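Local atomic coordinates of uncharacterized peroxidase-related protein (Silicibacter sp., PDB entry 2PFX), a protein that is of uncharacterized function but, as a peroxidase-related member of the AhpD-like carboxymuconolactone decarboxylase family, probably acts as an oxidoreductase. Residues 7-12 with 176-181. Sequence-based numbering, arbitrary orientation.
Sequences EPTALD and SATAMM
Two backbone hydrogen bonds, one on each flank of Thr9, tie the N-terminal loop to the chain as it comes off helix 155-178. Met181 N donates to Pro8 O over 2.8 Å, and Ala10 N donates to Thr178 O over 2.9 Å, at N-H...O angles of 168° and 164°. Pro8 O also takes a CA-H...O contact from Met180. Between these bonds the packing is close. Thr9 CB lies 3.3 Å from Thr178 O, the same carbonyl that receives Ala10 N, while the methyl CG2 of Thr9 meets Thr178 OG1 on one side and Met180 CG, at 4.0 Å, on another. With chi1 at 72°, Thr9 OG1 sits between its own N and carbonyl carbon, where it accepts from Leu11 N at 3.0 Å in an ST turn. The hydroxyl of Thr178 is instead bonded to Val174 O in its own helix, and its CG2 touches Leu11 CD1, the two side chains meeting at about a right angle. Met180, like Met181 a selenomethionine, also packs on Val40 and Ala43 of helix 39-44 and Tyr88 of helix 87-101.

The side chains of Ala10 and Ala179 meet CB to CB, 3.7 Å apart, a lightly packed edge that Arg145 of the second subunit covers. The loose, solvent side is the Glu7 end, where CG lies against Met181 CB and OE1 reaches Asn39 ND2, a group that also binds Met181 O.

Ala179, with positive phi, closes the helix in a Schellman motif, turning the following chain beside the loop. The two straight main-chain bonds set the pairing of loop and chain; with both threonine hydroxyls bonded within their own segment or helix, the side chains meet mainly through carbon atoms.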
loop_
_atom_site.group_PDB
_atom_site.type_symbol
_atom_site.label_atom_id
_atom_site.label_comp_id
_atom_site.label_asym_id
_atom_site.label_seq_id
_atom_site.Cartn_x
_atom_site.Cartn_y
_atom_site.Cartn_z
ATOM N N GLU A 7 -2.610 -13.144 -29.918
ATOM C CA GLU A 7 -1.722 -14.181 -29.465
ATOM C C GLU A 7 -0.464 -14.203 -30.321
ATOM O O GLU A 7 -0.472 -13.823 -31.487
ATOM C CB GLU A 7 -2.415 -15.538 -29.485
ATOM C CG GLU A 7 -3.636 -15.614 -28.613
ATOM C CD GLU A 7 -4.276 -16.977 -28.499
ATOM O OE1 GLU A 7 -3.568 -18.006 -28.399
ATOM O OE2 GLU A 7 -5.531 -17.037 -28.509
ATOM N N PRO A 8 0.646 -14.633 -29.736
ATOM C CA PRO A 8 0.684 -14.965 -28.308
ATOM C C PRO A 8 0.784 -13.760 -27.373
ATOM O O PRO A 8 0.425 -13.938 -26.200
ATOM C CB PRO A 8 1.956 -15.799 -28.210
ATOM C CG PRO A 8 2.819 -15.359 -29.333
ATOM C CD PRO A 8 1.909 -14.882 -30.441
ATOM N N THR A 9 1.215 -12.590 -27.826
ATOM C CA THR A 9 1.196 -11.355 -27.047
ATOM C C THR A 9 0.548 -10.239 -27.872
ATOM O O THR A 9 0.203 -10.471 -29.029
ATOM C CB THR A 9 2.586 -10.874 -26.607
ATOM O OG1 THR A 9 3.309 -10.361 -27.729
ATOM C CG2 THR A 9 3.427 -12.042 -26.090
ATOM N N ALA A 10 0.421 -9.069 -27.278
ATOM C CA ALA A 10 -0.057 -7.905 -28.018
ATOM C C ALA A 10 1.068 -7.209 -28.785
ATOM O O ALA A 10 0.835 -6.181 -29.443
ATOM C CB ALA A 10 -0.726 -6.900 -27.081
ATOM N N LEU A 11 2.291 -7.716 -28.713
ATOM C CA LEU A 11 3.404 -7.138 -29.446
ATOM C C LEU A 11 3.533 -7.687 -30.852
ATOM O O LEU A 11 3.345 -8.871 -31.101
ATOM C CB LEU A 11 4.728 -7.394 -28.693
ATOM C CG LEU A 11 4.818 -6.708 -27.325
ATOM C CD1 LEU A 11 6.216 -6.887 -26.767
ATOM C CD2 LEU A 11 4.468 -5.224 -27.351
ATOM N N ASP A 12 3.887 -6.829 -31.803
ATOM C CA ASP A 12 4.150 -7.358 -33.146
ATOM C C ASP A 12 5.585 -7.853 -33.139
ATOM O O ASP A 12 6.545 -7.117 -33.354
ATOM C CB ASP A 12 3.871 -6.266 -34.162
ATOM C CG ASP A 12 4.345 -6.599 -35.567
ATOM O OD1 ASP A 12 4.209 -7.752 -36.016
ATOM O OD2 ASP A 12 4.876 -5.684 -36.238
ATOM N N SER A 176 2.366 -10.121 -18.176
ATOM C CA SER A 176 1.350 -9.082 -17.999
ATOM C C SER A 176 1.736 -7.841 -18.797
ATOM O O SER A 176 0.892 -7.192 -19.398
ATOM C CB SER A 176 1.135 -8.761 -16.523
ATOM O OG SER A 176 0.476 -9.829 -15.874
ATOM N N ALA A 177 3.010 -7.491 -18.840
ATOM C CA ALA A 177 3.357 -6.264 -19.549
ATOM C C ALA A 177 3.142 -6.390 -21.052
ATOM O O ALA A 177 2.948 -5.374 -21.733
ATOM C CB ALA A 177 4.809 -5.890 -19.276
ATOM N N THR A 178 3.206 -7.609 -21.584
ATOM C CA THR A 178 3.067 -7.765 -23.031
ATOM C C THR A 178 1.694 -8.257 -23.475
ATOM O O THR A 178 1.462 -8.505 -24.663
ATOM C CB THR A 178 4.143 -8.717 -23.577
ATOM O OG1 THR A 178 3.981 -10.038 -23.045
ATOM C CG2 THR A 178 5.525 -8.206 -23.176
ATOM N N ALA A 179 0.786 -8.404 -22.516
ATOM C CA ALA A 179 -0.532 -8.957 -22.731
ATOM C C ALA A 179 -0.433 -10.343 -23.350
ATOM O O ALA A 179 -1.126 -10.690 -24.306
ATOM C CB ALA A 179 -1.366 -8.017 -23.580
HETATM N N MSE A 180 0.436 -11.157 -22.760
HETATM C CA MSE A 180 0.623 -12.540 -23.184
HETATM C C MSE A 180 -0.608 -13.369 -22.870
HETATM O O MSE A 180 -1.131 -13.374 -21.751
HETATM C CB MSE A 180 1.845 -13.151 -22.500
HETATM C CG MSE A 180 2.262 -14.480 -23.093
HETATM SE SE MSE A 180 3.745 -15.191 -22.126
HETATM C CE MSE A 180 5.039 -13.957 -22.818
HETATM N N MSE A 181 -1.093 -14.094 -23.884
HETATM C CA MSE A 181 -2.354 -14.807 -23.681
HETATM C C MSE A 181 -2.169 -16.293 -23.496
HETATM O O MSE A 181 -1.480 -16.954 -24.282
HETATM C CB MSE A 181 -3.238 -14.525 -24.904
HETATM C CG MSE A 181 -3.899 -13.161 -24.861
HETATM SE SE MSE A 181 -5.042 -12.867 -23.344
HETATM C CE MSE A 181 -6.327 -14.184 -23.961
#